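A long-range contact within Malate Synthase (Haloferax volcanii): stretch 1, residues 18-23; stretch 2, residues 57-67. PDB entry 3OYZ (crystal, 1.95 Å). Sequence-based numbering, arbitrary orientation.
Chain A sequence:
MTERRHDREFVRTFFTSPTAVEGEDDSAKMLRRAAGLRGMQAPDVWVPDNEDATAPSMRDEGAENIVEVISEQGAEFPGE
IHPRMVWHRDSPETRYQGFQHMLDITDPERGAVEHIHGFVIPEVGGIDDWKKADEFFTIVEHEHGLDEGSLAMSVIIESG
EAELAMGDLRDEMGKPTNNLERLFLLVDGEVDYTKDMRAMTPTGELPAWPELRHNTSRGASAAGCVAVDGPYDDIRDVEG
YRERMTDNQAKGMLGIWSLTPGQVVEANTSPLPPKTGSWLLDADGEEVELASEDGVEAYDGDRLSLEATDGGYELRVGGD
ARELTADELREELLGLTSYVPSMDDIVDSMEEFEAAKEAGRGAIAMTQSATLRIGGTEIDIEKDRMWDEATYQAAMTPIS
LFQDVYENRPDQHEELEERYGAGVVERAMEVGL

Stretch 1 (18-23) PTAVEG
Stretch 2 57-67: SMRDEGAENIV

Residues 18-23 form an irregular, largely extended segment that lies against a helix and the 3-10 turn before it, and the two stretches bury 357 Å² between them, both sides summed. The closest CA-CA approach, 4.5 Å between Ala-20 and Gly-62, fixes the register. The chains run in opposite senses: Glu-22 meets Met-58, Ala-20 lies by Gly-62, and Thr-19 reaches Asn-65 and Ile-66. The backbone of the first segment is set by phi/psi of -60/143 at Pro-18, -94/-17 at Thr-19, -159/110 at Ala-20, -111/140 at Val-21 and -92/168 at Glu-22. Thr-19, Ala-20 and Glu-22 direct CA-to-CB toward stretch 2, whereas Val-21 (chi1 t) points away. Gly-23, at 111/-74, is poorly ordered and makes no contact.

Stretch 2 opens at the end of a 3-10 segment that began earlier, with Ser-57 at -63/-15 and Met-58 at -101/2; from Arg-59 the chain is helical through Val-67 and beyond, with phi between -85° and -54° and psi between -49° and -29°. Met-58 points toward the partner and folds its side chain through m, m, p. Met-58 SD lies 3.8 Å from CB of Glu-22, whose chi1 and chi2 are both t, while the CB atoms of Met-58 and Ala-20 are 4.3 Å apart, an apolar contact. The Met-58 carbonyl O is 3.4 Å from Ala-20 CB and accepts the helical bond from Gly-62 N at 2.8 Å, so the methyl packs against a backbone whose polar atoms are paired.

Arg-59 and Asp-60 direct CA-to-CB away and make no contact. Glu-61, pointing sideways with chi1 and chi2 t, adds a marginal approach: Glu-61 CG is 4.4 Å from Ala-20 CB.

Gly-62, at -54/-40, is where the backbones come together. Gly-62 N is 3.4 Å from Ala-20 CB, and Gly-62 CA is 3.2 Å from OG1 of Thr-19, held in the p rotamer. An ideal CB on Gly-62 would fall 2.3 Å from Thr-19 OG1, a clash, so the absence of a side chain permits the close approach.

Ala-63 points away and Glu-64 sideways, both without contact. One turn beyond Glu-61, Asn-65 (N to Glu-61 O, 2.8 Å) points toward the first segment with chi1 m and chi2 -6°, and supplies the single hydrogen bond across the interface: Asn-65 ND2 donates to Thr-19 O at 3.0 Å, with an N-H...O angle of 154°. Asn-65 ND2 is also 3.5 Å from Ala-20 CB.

Ile-66 (N to Gly-62 O, 2.9 Å) leaves the backbone sideways, but its m, t rotamer brings Ile-66 CD1 to 3.7 Å from Thr-19 CG2, a methyl-to-methyl packing contact. Val-67 (chi1 t) continues the helix out of reach.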

ATOM      1  N   PRO A  18     -31.534   7.547  -5.756  1.00 43.06           N
ATOM      2  CA  PRO A  18     -31.720   8.227  -7.048  1.00 43.47           C
ATOM      3  C   PRO A  18     -32.655   9.435  -6.898  1.00 44.77           C
ATOM      4  O   PRO A  18     -33.570   9.405  -6.081  1.00 46.43           O
ATOM      5  CB  PRO A  18     -32.334   7.153  -7.940  1.00 43.33           C
ATOM      6  CG  PRO A  18     -31.950   5.879  -7.288  1.00 42.23           C
ATOM      7  CD  PRO A  18     -31.914   6.126  -5.800  1.00 43.42           C
ATOM      8  N   THR A  19     -32.421  10.536  -7.604  1.00 43.26           N
ATOM      9  CA  THR A  19     -33.192  11.741  -7.320  1.00 43.63           C
ATOM     10  C   THR A  19     -34.432  11.834  -8.241  1.00 46.11           C
ATOM     11  O   THR A  19     -35.348  12.605  -7.961  1.00 46.59           O
ATOM     12  CB  THR A  19     -32.328  12.965  -7.595  1.00 43.04           C
ATOM     13  OG1 THR A  19     -31.948  12.807  -8.962  1.00 38.19           O
ATOM     14  CG2 THR A  19     -31.059  12.894  -6.737  1.00 40.66           C
ATOM     15  N   ALA A  20     -34.442  11.072  -9.322  1.00 47.03           N
ATOM     16  CA  ALA A  20     -35.496  11.120 -10.332  1.00 51.50           C
ATOM     17  C   ALA A  20     -35.532   9.833 -11.156  1.00 54.64           C
ATOM     18  O   ALA A  20     -34.637   9.585 -11.962  1.00 54.38           O
ATOM     19  CB  ALA A  20     -35.352  12.336 -11.243  1.00 48.94           C
ATOM     20  N   VAL A  21     -36.567   9.003 -10.987  1.00 57.28           N
ATOM     21  CA  VAL A  21     -36.647   7.734 -11.716  1.00 59.86           C
ATOM     22  C   VAL A  21     -37.778   7.798 -12.748  1.00 62.85           C
ATOM     23  O   VAL A  21     -38.816   8.398 -12.488  1.00 61.30           O
ATOM     24  CB  VAL A  21     -36.843   6.560 -10.734  1.00 60.63           C
ATOM     25  CG1 VAL A  21     -36.860   5.208 -11.447  1.00 61.83           C
ATOM     26  CG2 VAL A  21     -35.730   6.573  -9.701  1.00 58.36           C
ATOM     27  N   GLU A  22     -37.557   7.241 -13.933  1.00 66.77           N
ATOM     28  CA  GLU A  22     -38.554   7.338 -14.998  1.00 72.41           C
ATOM     29  C   GLU A  22     -39.524   6.143 -14.993  1.00 75.27           C
ATOM     30  O   GLU A  22     -39.292   5.139 -14.311  1.00 75.47           O
ATOM     31  CB  GLU A  22     -37.892   7.547 -16.364  1.00 72.19           C
ATOM     32  CG  GLU A  22     -38.857   8.032 -17.464  1.00 77.35           C
ATOM     33  CD  GLU A  22     -38.162   8.744 -18.629  1.00 82.35           C
ATOM     34  OE1 GLU A  22     -37.169   8.216 -19.193  1.00 82.73           O
ATOM     35  OE2 GLU A  22     -38.624   9.855 -18.978  1.00 83.56           O
ATOM     36  N   GLY A  23     -40.615   6.258 -15.753  1.00 78.58           N
ATOM     37  CA  GLY A  23     -41.659   5.236 -15.774  1.00 81.47           C
ATOM     38  C   GLY A  23     -42.799   5.953 -15.086  1.00 83.65           C
ATOM     39  O   GLY A  23     -43.758   6.374 -15.741  1.00 85.25           O
ATOM     40  N   SER A  57     -30.712  11.869 -18.744  1.00 50.62           N
ATOM     41  CA  SER A  57     -31.909  12.575 -19.281  1.00 51.52           C
ATOM     42  C   SER A  57     -32.829  12.980 -18.139  1.00 51.35           C
ATOM     43  O   SER A  57     -33.669  13.885 -18.261  1.00 53.23           O
ATOM     44  CB  SER A  57     -32.661  11.644 -20.231  1.00 52.18           C
ATOM     45  OG  SER A  57     -33.033  10.457 -19.534  1.00 54.83           O
ATOM     46  N   MET A  58     -32.571  12.385 -16.970  1.00 49.52           N
ATOM     47  CA  MET A  58     -33.357  12.640 -15.773  1.00 47.12           C
ATOM     48  C   MET A  58     -32.793  13.596 -14.726  1.00 45.61           C
ATOM     49  O   MET A  58     -33.432  13.818 -13.689  1.00 44.00           O
ATOM     50  CB  MET A  58     -33.746  11.333 -15.080  1.00 46.51           C
ATOM     51  CG  MET A  58     -34.623  10.383 -15.895  1.00 53.90           C
ATOM     52  SD  MET A  58     -36.341  10.999 -15.917  1.00 59.98           S
ATOM     53  CE  MET A  58     -36.313  12.558 -16.827  1.00 62.97           C
ATOM     54  N   ARG A  59     -31.625  14.189 -14.983  1.00 44.76           N
ATOM     55  CA  ARG A  59     -30.876  14.869 -13.919  1.00 43.33           C
ATOM     56  C   ARG A  59     -31.343  16.284 -13.705  1.00 42.97           C
ATOM     57  O   ARG A  59     -31.257  16.818 -12.603  1.00 41.11           O
ATOM     58  CB  ARG A  59     -29.365  14.896 -14.244  1.00 46.12           C
ATOM     59  CG  ARG A  59     -28.738  13.522 -13.946  1.00 44.12           C
ATOM     60  CD  ARG A  59     -27.256  13.464 -14.475  1.00 50.90           C
ATOM     61  NE  ARG A  59     -26.730  12.157 -14.088  1.00 48.43           N
ATOM     62  CZ  ARG A  59     -25.739  11.507 -14.667  1.00 47.20           C
ATOM     63  NH1 ARG A  59     -25.057  12.094 -15.624  1.00 46.48           N
ATOM     64  NH2 ARG A  59     -25.395  10.305 -14.219  1.00 44.39           N
ATOM     65  N   ASP A  60     -31.854  16.912 -14.761  1.00 44.60           N
ATOM     66  CA  ASP A  60     -32.494  18.199 -14.522  1.00 46.83           C
ATOM     67  C   ASP A  60     -33.741  18.118 -13.649  1.00 45.68           C
ATOM     68  O   ASP A  60     -33.929  18.923 -12.733  1.00 44.99           O
ATOM     69  CB  ASP A  60     -32.787  18.864 -15.863  1.00 49.28           C
ATOM     70  CG  ASP A  60     -31.507  19.407 -16.506  1.00 57.18           C
ATOM     71  OD1 ASP A  60     -31.437  19.456 -17.748  1.00 61.93           O
ATOM     72  OD2 ASP A  60     -30.533  19.728 -15.781  1.00 62.02           O
ATOM     73  N   GLU A  61     -34.525  17.072 -13.861  1.00 47.40           N
ATOM     74  CA  GLU A  61     -35.713  16.850 -13.022  1.00 47.17           C
ATOM     75  C   GLU A  61     -35.277  16.395 -11.632  1.00 45.76           C
ATOM     76  O   GLU A  61     -35.770  16.891 -10.607  1.00 45.13           O
ATOM     77  CB  GLU A  61     -36.649  15.831 -13.673  1.00 48.55           C
ATOM     78  CG  GLU A  61     -37.915  15.561 -12.819  1.00 51.71           C
ATOM     79  CD  GLU A  61     -38.894  14.573 -13.474  1.00 58.41           C
ATOM     80  OE1 GLU A  61     -38.700  14.089 -14.610  1.00 56.56           O
ATOM     81  OE2 GLU A  61     -39.888  14.227 -12.804  1.00 61.63           O
ATOM     82  N   GLY A  62     -34.220  15.571 -11.604  1.00 46.63           N
ATOM     83  CA  GLY A  62     -33.593  15.219 -10.320  1.00 41.42           C
ATOM     84  C   GLY A  62     -33.187  16.404  -9.483  1.00 38.65           C
ATOM     85  O   GLY A  62     -33.377  16.417  -8.302  1.00 40.60           O
ATOM     86  N   ALA A  63     -32.642  17.480 -10.038  1.00 41.60           N
ATOM     87  CA  ALA A  63     -32.234  18.554  -9.144  1.00 39.75           C
ATOM     88  C   ALA A  63     -33.408  19.363  -8.598  1.00 41.19           C
ATOM     89  O   ALA A  63     -33.331  19.954  -7.506  1.00 37.34           O
ATOM     90  CB  ALA A  63     -31.286  19.498  -9.899  1.00 40.40           C
ATOM     91  N   GLU A  64     -34.459  19.472  -9.420  1.00 43.73           N
ATOM     92  CA  GLU A  64     -35.760  20.001  -8.891  1.00 46.45           C
ATOM     93  C   GLU A  64     -36.323  19.126  -7.785  1.00 43.03           C
ATOM     94  O   GLU A  64     -36.646  19.642  -6.708  1.00 44.73           O
ATOM     95  CB  GLU A  64     -36.790  20.269 -10.008  1.00 47.67           C
ATOM     96  CG  GLU A  64     -36.381  21.548 -10.731  1.00 55.61           C
ATOM     97  CD  GLU A  64     -36.891  21.588 -12.171  1.00 70.37           C
ATOM     98  OE1 GLU A  64     -37.528  20.598 -12.623  1.00 74.87           O
ATOM     99  OE2 GLU A  64     -36.631  22.603 -12.867  1.00 76.17           O
ATOM    100  N   ASN A  65     -36.257  17.811  -7.992  1.00 43.13           N
ATOM    101  CA  ASN A  65     -36.758  16.886  -6.970  1.00 42.14           C
ATOM    102  C   ASN A  65     -36.011  17.066  -5.687  1.00 42.81           C
ATOM    103  O   ASN A  65     -36.618  17.061  -4.601  1.00 42.08           O
ATOM    104  CB  ASN A  65     -36.683  15.423  -7.428  1.00 42.43           C
ATOM    105  CG  ASN A  65     -37.735  15.119  -8.445  1.00 46.75           C
ATOM    106  OD1 ASN A  65     -38.548  15.998  -8.666  1.00 40.93           O
ATOM    107  ND2 ASN A  65     -37.659  14.009  -9.169  1.00 46.11           N
ATOM    108  N   ILE A  66     -34.680  17.230  -5.805  1.00 40.45           N
ATOM    109  CA  ILE A  66     -33.895  17.521  -4.616  1.00 38.64           C
ATOM    110  C   ILE A  66     -34.370  18.745  -3.882  1.00 38.44           C
ATOM    111  O   ILE A  66     -34.489  18.768  -2.655  1.00 40.53           O
ATOM    112  CB  ILE A  66     -32.331  17.736  -4.979  1.00 40.30           C
ATOM    113  CG1 ILE A  66     -31.710  16.387  -5.299  1.00 39.64           C
ATOM    114  CG2 ILE A  66     -31.638  18.365  -3.783  1.00 38.13           C
ATOM    115  CD1 ILE A  66     -30.281  16.448  -6.083  1.00 40.62           C
ATOM    116  N   VAL A  67     -34.566  19.838  -4.593  1.00 40.74           N
ATOM    117  CA  VAL A  67     -35.062  21.038  -3.903  1.00 43.35           C
ATOM    118  C   VAL A  67     -36.439  20.804  -3.229  1.00 43.45           C
ATOM    119  O   VAL A  67     -36.662  21.146  -2.061  1.00 43.10           O
ATOM    120  CB  VAL A  67     -35.205  22.268  -4.821  1.00 44.07           C
ATOM    121  CG1 VAL A  67     -35.925  23.431  -4.070  1.00 46.59           C
ATOM    122  CG2 VAL A  67     -33.877  22.758  -5.313  1.00 43.65           C
TER